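Local atomic coordinates of putative DNA-binding protein (Salmonella choleraesuis, PDB entry 2HX0), a protein that probably binds DNA and carries a magnesium ion in a site built from histidines. Residues T17-Y21 / N42-W48; L23-Q29 / V114-L120; L125-S131 / L143-R148. The protein carries 2 engineered substitutions. One frame throughout, in Å; residues are numbered along the deposited sequence.

Contact 1: T17-Y21 / N42-W48; sequences TARFY and NQLRAAW. Engineered in segment 42-48: R45 (natural residue His).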
loop_
_atom_site.group_PDB
_atom_site.type_symbol
_atom_site.label_atom_id
_atom_site.label_comp_id
_atom_site.label_asym_id
_atom_site.label_seq_id
_atom_site.Cartn_x
_atom_site.Cartn_y
_atom_site.Cartn_z
ATOM N N THR A 17 16.671 4.986 8.038
ATOM C CA THR A 17 15.742 4.469 9.031
ATOM C C THR A 17 14.515 5.332 8.744
ATOM O O THR A 17 14.595 6.277 7.958
ATOM C CB THR A 17 16.218 4.766 10.461
ATOM O OG1 THR A 17 16.381 6.181 10.620
ATOM C CG2 THR A 17 17.545 4.076 10.732
ATOM N N ALA A 18 13.384 5.017 9.355
ATOM C CA ALA A 18 12.202 5.826 9.120
ATOM C C ALA A 18 11.541 6.235 10.419
ATOM O O ALA A 18 11.605 5.520 11.418
ATOM C CB ALA A 18 11.205 5.060 8.257
ATOM N N ARG A 19 10.931 7.415 10.395
ATOM C CA ARG A 19 10.183 7.938 11.524
ATOM C C ARG A 19 8.761 7.975 10.974
ATOM O O ARG A 19 8.552 8.431 9.853
ATOM C CB ARG A 19 10.661 9.350 11.876
ATOM C CG ARG A 19 10.040 9.913 13.145
ATOM C CD ARG A 19 10.702 11.220 13.563
ATOM N NE ARG A 19 10.482 12.291 12.596
ATOM C CZ ARG A 19 11.437 12.848 11.857
ATOM N NH1 ARG A 19 12.692 12.439 11.969
ATOM N NH2 ARG A 19 11.135 13.826 11.015
ATOM N N PHE A 20 7.791 7.485 11.739
ATOM C CA PHE A 20 6.413 7.476 11.259
ATOM C C PHE A 20 5.498 8.427 11.994
ATOM O O PHE A 20 5.685 8.719 13.175
ATOM C CB PHE A 20 5.833 6.066 11.328
ATOM C CG PHE A 20 6.521 5.100 10.418
ATOM C CD1 PHE A 20 7.658 4.411 10.838
ATOM C CD2 PHE A 20 6.072 4.922 9.115
ATOM C CE1 PHE A 20 8.340 3.555 9.965
ATOM C CE2 PHE A 20 6.745 4.073 8.235
ATOM C CZ PHE A 20 7.880 3.391 8.664
ATOM N N TYR A 21 4.497 8.905 11.270
ATOM C CA TYR A 21 3.513 9.827 11.811
ATOM C C TYR A 21 2.124 9.278 11.549
ATOM O O TYR A 21 1.838 8.797 10.458
ATOM C CB TYR A 21 3.621 11.194 11.139
ATOM C CG TYR A 21 4.923 11.919 11.375
ATOM C CD1 TYR A 21 6.040 11.657 10.593
ATOM C CD2 TYR A 21 5.029 12.882 12.375
ATOM C CE1 TYR A 21 7.239 12.342 10.797
ATOM C CE2 TYR A 21 6.221 13.572 12.589
ATOM C CZ TYR A 21 7.318 13.298 11.797
ATOM O OH TYR A 21 8.486 13.992 12.008
ATOM N N ASN A 42 5.974 19.635 9.952
ATOM C CA ASN A 42 7.058 18.782 10.414
ATOM C C ASN A 42 8.321 18.859 9.564
ATOM O O ASN A 42 9.271 18.109 9.795
ATOM C CB ASN A 42 6.567 17.336 10.491
ATOM C CG ASN A 42 5.427 17.168 11.470
ATOM O OD1 ASN A 42 4.259 17.094 11.085
ATOM N ND2 ASN A 42 5.759 17.126 12.751
ATOM N N GLN A 43 8.330 19.777 8.604
ATOM C CA GLN A 43 9.471 19.966 7.715
ATOM C C GLN A 43 9.982 18.639 7.164
ATOM O O GLN A 43 11.177 18.350 7.205
ATOM C CB GLN A 43 10.596 20.698 8.451
ATOM C CG GLN A 43 10.255 22.143 8.794
ATOM C CD GLN A 43 10.124 23.013 7.560
ATOM O OE1 GLN A 43 11.106 23.267 6.860
ATOM N NE2 GLN A 43 8.908 23.463 7.276
ATOM N N LEU A 44 9.065 17.831 6.646
ATOM C CA LEU A 44 9.429 16.536 6.083
ATOM C C LEU A 44 10.152 16.733 4.750
ATOM O O LEU A 44 9.676 17.464 3.879
ATOM C CB LEU A 44 8.172 15.683 5.891
ATOM C CG LEU A 44 7.334 15.470 7.159
ATOM C CD1 LEU A 44 6.174 14.523 6.854
ATOM C CD2 LEU A 44 8.209 14.913 8.278
ATOM N N ARG A 45 11.294 16.067 4.593
ATOM C CA ARG A 45 12.094 16.196 3.378
ATOM C C ARG A 45 12.145 14.951 2.495
ATOM O O ARG A 45 12.619 15.019 1.365
ATOM C CB ARG A 45 13.537 16.593 3.723
ATOM C CG ARG A 45 13.687 17.863 4.555
ATOM C CD ARG A 45 13.079 19.072 3.872
ATOM N NE ARG A 45 13.702 19.374 2.586
ATOM C CZ ARG A 45 14.938 19.840 2.436
ATOM N NH1 ARG A 45 15.409 20.080 1.218
ATOM N NH2 ARG A 45 15.703 20.069 3.496
ATOM N N ALA A 46 11.669 13.818 2.998
ATOM C CA ALA A 46 11.688 12.579 2.218
ATOM C C ALA A 46 10.647 11.627 2.787
ATOM O O ALA A 46 10.979 10.667 3.479
ATOM C CB ALA A 46 13.066 11.946 2.286
ATOM N N ALA A 47 9.384 11.885 2.471
ATOM C CA ALA A 47 8.302 11.084 3.011
ATOM C C ALA A 47 7.535 10.284 1.973
ATOM O O ALA A 47 7.677 10.499 0.772
ATOM C CB ALA A 47 7.338 11.996 3.787
ATOM N N TRP A 48 6.732 9.343 2.453
ATOM C CA TRP A 48 5.906 8.523 1.574
ATOM C C TRP A 48 4.695 8.071 2.375
ATOM O O TRP A 48 4.719 8.081 3.606
ATOM C CB TRP A 48 6.713 7.319 1.044
ATOM C CG TRP A 48 6.697 6.061 1.885
ATOM C CD1 TRP A 48 5.891 4.970 1.716
ATOM C CD2 TRP A 48 7.561 5.752 2.984
ATOM N NE1 TRP A 48 6.203 4.000 2.639
ATOM C CE2 TRP A 48 7.225 4.456 3.431
ATOM C CE3 TRP A 48 8.589 6.448 3.636
ATOM C CZ2 TRP A 48 7.883 3.835 4.500
ATOM C CZ3 TRP A 48 9.242 5.834 4.700
ATOM C CH2 TRP A 48 8.885 4.537 5.121
#
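Segment 17-21 lies on strand 15-25, extended, while 42-48 leaves the end of helix 31-42 and turns into strand 47-56. The two backbones stay well apart: the nearest CA pairs are A18 with A47 at 9.0 Å and Y21 with N42 at 9.7 Å, and no hydrogen bond links them, because strand 113-124 lies between their strands. Q43, with positive phi, ends the helix in a Schellman motif, after which the chain heads for the sheet. Side chains bridge the gap at two places. At one, the Y21 ring meets L44, CE1 to CD2 3.7 Å, and also touches the side chain of N42; F38 of the helix packs against the same ring. R19 extends alongside and donates to the phenol, NE to Y21 OH 2.7 Å and NH2 to Y21 OH 2.8 Å, so the hydroxyl is held within its own strand. At the other, the end of the W48 indole receives F20, CE2 to W48 CH2 3.8 Å, with planes at 74° in an oblique pairing, and A18 CB lies 3.9 Å from W48 CH2 at the ring edge. W48 NE1 donates to A50 O of the third subunit, and F20 meets W48 of the second, so both take part in subunit contacts. The arrangement is a beta-alpha-beta crossover of the PCC domain, with 113-124 between its parallel strands.

Contact 2: L23-Q29 / V114-L120; sequences LRLLPGQ and VRTTLEL. Unlike the reference sequence in segment 23-29: L23 (reference Phe).
V114, L120 and L25 are the residues most covered where segment 23-29 runs antiparallel to 114-120, neighbouring strands of the large sheet far apart in sequence; the axes of strands 23-25 and 117-120 approach to 4.6 Å at 159°. L23-L120 and L25-L118 are hydrogen-bonded pairs, R24-E119 a non-hydrogen-bonded pair. L120 (chi1 m, chi2 144°, between wells) is clamped by L23 N to L120 O, 3.0 Å, and L120 N to L23 O, 2.9 Å; its CD1 lies 4.2 Å from L25 CG. L25 (chi1 m, chi2 t) shares this face: L25 N donates to L118 O, 2.8 Å, L118 N weakly to L25 O, 3.5 Å, and L25 CD1 meets L118 CD2, 3.8 Å. V114 (chi1 t) precedes a corner at R115 and T116; R115 salt-bridges E77, a residue seen to bind magnesium, though not in this chain. The type II turn L26-Q29 (Q29 N to L26 O 3.2 Å, G28 phi 88°) docks on V114: G28 N donates to V114 O, 2.9 Å, V114 N to Q29 O, 2.8 Å, and V114 CG2 reaches L25 CB, 4.0 Å. On the other face R24 donates NE to T117 OG1, 2.9 Å, and NH2 to T116 O, 3.0 Å; E119 bonds to T84 and R132 of the second subunit. Helix 31-42 packs on the leucine face through L35 and F38, and strand 47-56 flanks 113-124.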
loop_
_atom_site.group_PDB
_atom_site.type_symbol
_atom_site.label_atom_id
_atom_site.label_comp_id
_atom_site.label_asym_id
_atom_site.label_seq_id
_atom_site.Cartn_x
_atom_site.Cartn_y
_atom_site.Cartn_z
ATOM N N LEU A 23 -1.972 10.199 11.575
ATOM C CA LEU A 23 -2.901 11.314 11.656
ATOM C C LEU A 23 -4.245 10.975 11.058
ATOM O O LEU A 23 -4.376 10.033 10.282
ATOM C CB LEU A 23 -2.328 12.550 10.964
ATOM C CG LEU A 23 -1.966 12.450 9.482
ATOM C CD1 LEU A 23 -2.079 13.827 8.832
ATOM C CD2 LEU A 23 -0.558 11.891 9.331
ATOM N N ARG A 24 -5.251 11.747 11.444
ATOM C CA ARG A 24 -6.593 11.535 10.940
ATOM C C ARG A 24 -7.146 12.854 10.437
ATOM O O ARG A 24 -7.149 13.844 11.168
ATOM C CB ARG A 24 -7.502 11.009 12.046
ATOM C CG ARG A 24 -8.913 10.755 11.565
ATOM C CD ARG A 24 -9.940 11.384 12.478
ATOM N NE ARG A 24 -11.243 11.449 11.821
ATOM C CZ ARG A 24 -12.319 12.022 12.345
ATOM N NH1 ARG A 24 -12.258 12.586 13.546
ATOM N NH2 ARG A 24 -13.458 12.038 11.666
ATOM N N LEU A 25 -7.609 12.871 9.191
ATOM C CA LEU A 25 -8.182 14.085 8.623
ATOM C C LEU A 25 -9.679 14.102 8.902
ATOM O O LEU A 25 -10.306 13.049 9.051
ATOM C CB LEU A 25 -7.913 14.157 7.122
ATOM C CG LEU A 25 -6.429 14.116 6.723
ATOM C CD1 LEU A 25 -6.315 14.406 5.236
ATOM C CD2 LEU A 25 -5.621 15.142 7.523
ATOM N N LEU A 26 -10.241 15.303 8.960
ATOM C CA LEU A 26 -11.652 15.493 9.276
ATOM C C LEU A 26 -12.580 15.703 8.084
ATOM O O LEU A 26 -12.145 16.073 6.997
ATOM C CB LEU A 26 -11.799 16.692 10.218
ATOM C CG LEU A 26 -10.944 16.703 11.486
ATOM C CD1 LEU A 26 -11.241 17.969 12.280
ATOM C CD2 LEU A 26 -11.234 15.471 12.318
ATOM N N PRO A 27 -13.887 15.470 8.286
ATOM C CA PRO A 27 -14.873 15.645 7.218
ATOM C C PRO A 27 -14.774 17.038 6.597
ATOM O O PRO A 27 -14.612 18.036 7.306
ATOM C CB PRO A 27 -16.196 15.432 7.942
ATOM C CG PRO A 27 -15.841 14.396 8.970
ATOM C CD PRO A 27 -14.522 14.919 9.499
ATOM N N GLY A 28 -14.853 17.095 5.271
ATOM C CA GLY A 28 -14.800 18.368 4.576
ATOM C C GLY A 28 -13.427 18.887 4.206
ATOM O O GLY A 28 -13.309 19.776 3.363
ATOM N N GLN A 29 -12.382 18.343 4.819
ATOM C CA GLN A 29 -11.040 18.810 4.511
ATOM C C GLN A 29 -10.559 18.273 3.167
ATOM O O GLN A 29 -10.908 17.163 2.757
ATOM C CB GLN A 29 -10.060 18.410 5.621
ATOM C CG GLN A 29 -10.387 19.008 6.991
ATOM C CD GLN A 29 -9.289 18.768 8.011
ATOM O OE1 GLN A 29 -8.829 17.641 8.190
ATOM N NE2 GLN A 29 -8.867 19.827 8.692
ATOM N N VAL A 114 -12.482 14.868 2.165
ATOM C CA VAL A 114 -12.815 13.813 3.117
ATOM C C VAL A 114 -14.313 13.735 3.399
ATOM O O VAL A 114 -14.980 14.757 3.583
ATOM C CB VAL A 114 -12.060 14.040 4.448
ATOM C CG1 VAL A 114 -12.414 12.958 5.459
ATOM C CG2 VAL A 114 -10.566 14.045 4.188
ATOM N N ARG A 115 -14.842 12.516 3.440
ATOM C CA ARG A 115 -16.259 12.323 3.715
ATOM C C ARG A 115 -16.460 12.159 5.219
ATOM O O ARG A 115 -17.040 13.028 5.868
ATOM C CB ARG A 115 -16.786 11.098 2.958
ATOM C CG ARG A 115 -18.296 10.911 3.046
ATOM C CD ARG A 115 -18.826 10.213 1.801
ATOM N NE ARG A 115 -18.224 8.898 1.587
ATOM C CZ ARG A 115 -18.522 7.814 2.295
ATOM N NH1 ARG A 115 -19.423 7.880 3.269
ATOM N NH2 ARG A 115 -17.921 6.660 2.031
ATOM N N THR A 116 -15.967 11.055 5.774
ATOM C CA THR A 116 -16.093 10.821 7.207
ATOM C C THR A 116 -14.729 10.835 7.888
ATOM O O THR A 116 -14.613 11.257 9.038
ATOM C CB THR A 116 -16.780 9.469 7.525
ATOM O OG1 THR A 116 -15.979 8.389 7.031
ATOM C CG2 THR A 116 -18.161 9.413 6.892
ATOM N N THR A 117 -13.693 10.397 7.180
ATOM C CA THR A 117 -12.363 10.355 7.774
ATOM C C THR A 117 -11.300 9.933 6.764
ATOM O O THR A 117 -11.606 9.388 5.709
ATOM C CB THR A 117 -12.322 9.321 8.939
ATOM O OG1 THR A 117 -11.119 9.484 9.700
ATOM C CG2 THR A 117 -12.334 7.898 8.382
ATOM N N LEU A 118 -10.046 10.215 7.090
ATOM C CA LEU A 118 -8.927 9.760 6.273
ATOM C C LEU A 118 -7.826 9.479 7.283
ATOM O O LEU A 118 -7.307 10.394 7.919
ATOM C CB LEU A 118 -8.461 10.798 5.251
ATOM C CG LEU A 118 -7.522 10.106 4.248
ATOM C CD1 LEU A 118 -8.338 9.155 3.370
ATOM C CD2 LEU A 118 -6.802 11.129 3.386
ATOM N N GLU A 119 -7.501 8.201 7.454
ATOM C CA GLU A 119 -6.475 7.779 8.400
ATOM C C GLU A 119 -5.193 7.552 7.627
ATOM O O GLU A 119 -5.188 6.841 6.630
ATOM C CB GLU A 119 -6.914 6.493 9.092
ATOM C CG GLU A 119 -8.120 6.684 10.007
ATOM C CD GLU A 119 -8.699 5.374 10.510
ATOM O OE1 GLU A 119 -7.921 4.426 10.750
ATOM O OE2 GLU A 119 -9.935 5.296 10.681
ATOM N N LEU A 120 -4.108 8.153 8.100
ATOM C CA LEU A 120 -2.836 8.045 7.410
ATOM C C LEU A 120 -1.653 7.726 8.298
ATOM O O LEU A 120 -1.574 8.183 9.434
ATOM C CB LEU A 120 -2.515 9.371 6.712
ATOM C CG LEU A 120 -3.375 9.898 5.569
ATOM C CD1 LEU A 120 -3.451 11.413 5.649
ATOM C CD2 LEU A 120 -2.775 9.455 4.243
#

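Contact 3: L125-S131 / L143-R148; sequences LPALTFS and LHISSR
This contact is the open end of a beta hairpin, strands 128-134 and 141-147, antiparallel at 152° with axes 4.6 Å apart at closest approach. The first segment begins with a type I turn, L125 to L128, closed by L128 N to L125 O at 3.0 Å. Within it P126 O lies 3.2 Å from R148 CB, and A127 O accepts from R148 N at 2.9 Å. L128 (chi1 m, chi2 t) is bridged to S147 as a non-hydrogen-bonded pair, CA-CA 4.5 Å, their side chains diverging; L128 CD1 touches I145 CG2 at 4.0 Å. The L128 carbonyl O is gripped by the folded R148 side chain (chi1 t, chi2 p, chi3 p), which donates from NE at 2.8 Å and from NH2 at 2.9 Å; that guanidinium also forms a salt bridge with E124. T129 and S146 make a hydrogen-bonded pair, T129 N to S146 O 2.8 Å and S146 N to T129 O 3.1 Å. F130 (chi1 m) stands opposite I145, on the other face from T129: its CE1 is 4.0 Å from I145 CG1, and L143 CD1 (chi1 t, chi2 p) makes an off-centre CH-pi contact 4.2 Å from its centroid. E119 of the third subunit packs against L143, so the hairpin reaches a neighbour. S131 (chi1 p) pairs with H144, S131 N to H144 O 3.0 Å and H144 N to S131 O 2.8 Å. On the T129 face one water joins the strands, donating to T129 O at 2.8 Å and hydrogen-bonded to S131 OG at 2.9 Å and S146 OG at 2.8 Å.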
loop_
_atom_site.group_PDB
_atom_site.type_symbol
_atom_site.label_atom_id
_atom_site.label_comp_id
_atom_site.label_asym_id
_atom_site.label_seq_id
_atom_site.Cartn_x
_atom_site.Cartn_y
_atom_site.Cartn_z
ATOM N N LEU A 125 12.058 9.645 5.899
ATOM C CA LEU A 125 13.395 9.045 5.879
ATOM C C LEU A 125 14.405 10.135 6.246
ATOM O O LEU A 125 14.888 10.861 5.379
ATOM C CB LEU A 125 13.674 8.491 4.479
ATOM C CG LEU A 125 12.612 7.488 4.010
ATOM C CD1 LEU A 125 12.691 7.297 2.502
ATOM C CD2 LEU A 125 12.804 6.174 4.747
ATOM N N PRO A 126 14.753 10.243 7.543
ATOM C CA PRO A 126 15.691 11.255 8.036
ATOM C C PRO A 126 17.075 11.345 7.402
ATOM O O PRO A 126 17.700 12.402 7.454
ATOM C CB PRO A 126 15.765 10.960 9.537
ATOM C CG PRO A 126 14.445 10.297 9.834
ATOM C CD PRO A 126 14.308 9.375 8.647
ATOM N N ALA A 127 17.563 10.261 6.808
ATOM C CA ALA A 127 18.889 10.290 6.200
ATOM C C ALA A 127 18.876 10.720 4.738
ATOM O O ALA A 127 19.933 10.866 4.115
ATOM C CB ALA A 127 19.555 8.917 6.333
ATOM N N LEU A 128 17.685 10.942 4.190
ATOM C CA LEU A 128 17.566 11.322 2.788
ATOM C C LEU A 128 16.771 12.600 2.564
ATOM O O LEU A 128 16.098 13.099 3.461
ATOM C CB LEU A 128 16.884 10.193 2.008
ATOM C CG LEU A 128 17.501 8.795 2.116
ATOM C CD1 LEU A 128 16.555 7.779 1.494
ATOM C CD2 LEU A 128 18.856 8.760 1.419
ATOM N N THR A 129 16.858 13.116 1.344
ATOM C CA THR A 129 16.110 14.302 0.955
ATOM C C THR A 129 15.597 14.061 -0.454
ATOM O O THR A 129 16.365 13.678 -1.345
ATOM C CB THR A 129 16.985 15.577 0.948
ATOM O OG1 THR A 129 17.379 15.899 2.288
ATOM C CG2 THR A 129 16.208 16.752 0.374
ATOM N N PHE A 130 14.295 14.248 -0.647
ATOM C CA PHE A 130 13.684 14.083 -1.961
ATOM C C PHE A 130 13.570 15.449 -2.619
ATOM O O PHE A 130 13.322 16.457 -1.951
ATOM C CB PHE A 130 12.258 13.521 -1.869
ATOM C CG PHE A 130 12.165 12.090 -1.412
ATOM C CD1 PHE A 130 13.284 11.260 -1.384
ATOM C CD2 PHE A 130 10.933 11.566 -1.031
ATOM C CE1 PHE A 130 13.174 9.925 -0.983
ATOM C CE2 PHE A 130 10.806 10.237 -0.630
ATOM C CZ PHE A 130 11.931 9.413 -0.605
ATOM N N SER A 131 13.746 15.479 -3.933
ATOM C CA SER A 131 13.597 16.707 -4.702
ATOM C C SER A 131 13.090 16.285 -6.071
ATOM O O SER A 131 13.071 15.094 -6.390
ATOM C CB SER A 131 14.930 17.457 -4.833
ATOM O OG SER A 131 15.901 16.690 -5.521
ATOM N N LEU A 143 11.725 12.217 -9.438
ATOM C CA LEU A 143 12.275 12.052 -8.105
ATOM C C LEU A 143 13.792 11.921 -8.072
ATOM O O LEU A 143 14.378 11.092 -8.770
ATOM C CB LEU A 143 11.646 10.830 -7.429
ATOM C CG LEU A 143 12.143 10.529 -6.013
ATOM C CD1 LEU A 143 11.746 11.667 -5.069
ATOM C CD2 LEU A 143 11.544 9.212 -5.543
ATOM N N HIS A 144 14.419 12.753 -7.248
ATOM C CA HIS A 144 15.863 12.738 -7.071
ATOM C C HIS A 144 16.082 12.483 -5.585
ATOM O O HIS A 144 15.467 13.134 -4.744
ATOM C CB HIS A 144 16.470 14.087 -7.476
ATOM C CG HIS A 144 17.939 14.190 -7.207
ATOM N ND1 HIS A 144 18.856 13.307 -7.736
ATOM C CD2 HIS A 144 18.650 15.065 -6.458
ATOM C CE1 HIS A 144 20.068 13.635 -7.324
ATOM N NE2 HIS A 144 19.971 14.698 -6.547
ATOM N N ILE A 145 16.954 11.531 -5.267
ATOM C CA ILE A 145 17.231 11.178 -3.882
ATOM C C ILE A 145 18.677 11.470 -3.513
ATOM O O ILE A 145 19.596 10.982 -4.167
ATOM C CB ILE A 145 16.975 9.682 -3.646
ATOM C CG1 ILE A 145 15.583 9.308 -4.149
ATOM C CG2 ILE A 145 17.102 9.359 -2.166
ATOM C CD1 ILE A 145 15.493 9.053 -5.646
ATOM N N SER A 146 18.870 12.252 -2.457
ATOM C CA SER A 146 20.212 12.593 -1.999
ATOM C C SER A 146 20.308 12.501 -0.479
ATOM O O SER A 146 19.297 12.364 0.211
ATOM C CB SER A 146 20.577 14.004 -2.456
ATOM O OG SER A 146 19.652 14.945 -1.954
ATOM N N SER A 147 21.528 12.570 0.043
ATOM C CA SER A 147 21.739 12.501 1.481
ATOM C C SER A 147 21.216 13.755 2.169
ATOM O O SER A 147 21.315 14.859 1.626
ATOM C CB SER A 147 23.229 12.337 1.792
ATOM O OG SER A 147 23.472 12.415 3.188
ATOM N N ARG A 148 20.657 13.581 3.363
ATOM C CA ARG A 148 20.136 14.707 4.135
ATOM C C ARG A 148 21.299 15.601 4.556
ATOM O O ARG A 148 21.166 16.821 4.624
ATOM C CB ARG A 148 19.407 14.207 5.388
ATOM C CG ARG A 148 18.872 15.313 6.301
ATOM C CD ARG A 148 17.714 16.056 5.651
ATOM N NE ARG A 148 16.603 15.150 5.365
ATOM C CZ ARG A 148 15.583 14.912 6.183
ATOM N NH1 ARG A 148 15.496 15.520 7.359
ATOM N NH2 ARG A 148 14.655 14.029 5.831
HETATM O O HOH W 1 22.481 9.507 3.357
HETATM O O HOH W 2 17.314 15.389 -3.412
#

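How the contacts relate
Contacts 1 and 2 both use strand 15-25 of the large sheet, about 20 Å apart between centres, whereas contact 3 belongs to the separate hairpin, on the opposite side of the chain's centre from contact 2. All three are partly buried, but their chemistry differs. Contact 1 depends on side chains alone; contacts 2 and 3 are backbone ladders, each with a leucine-rich or aromatic face and a more polar one. Contact 1 is tied directly to contact 3, with O of the engineered R45 2.7 Å from F130 N and A46 O 2.8 Å from L125 N, both probable hydrogen bonds. Contact 2 reaches the second subunit, contact 3 the third, and contact 1 both.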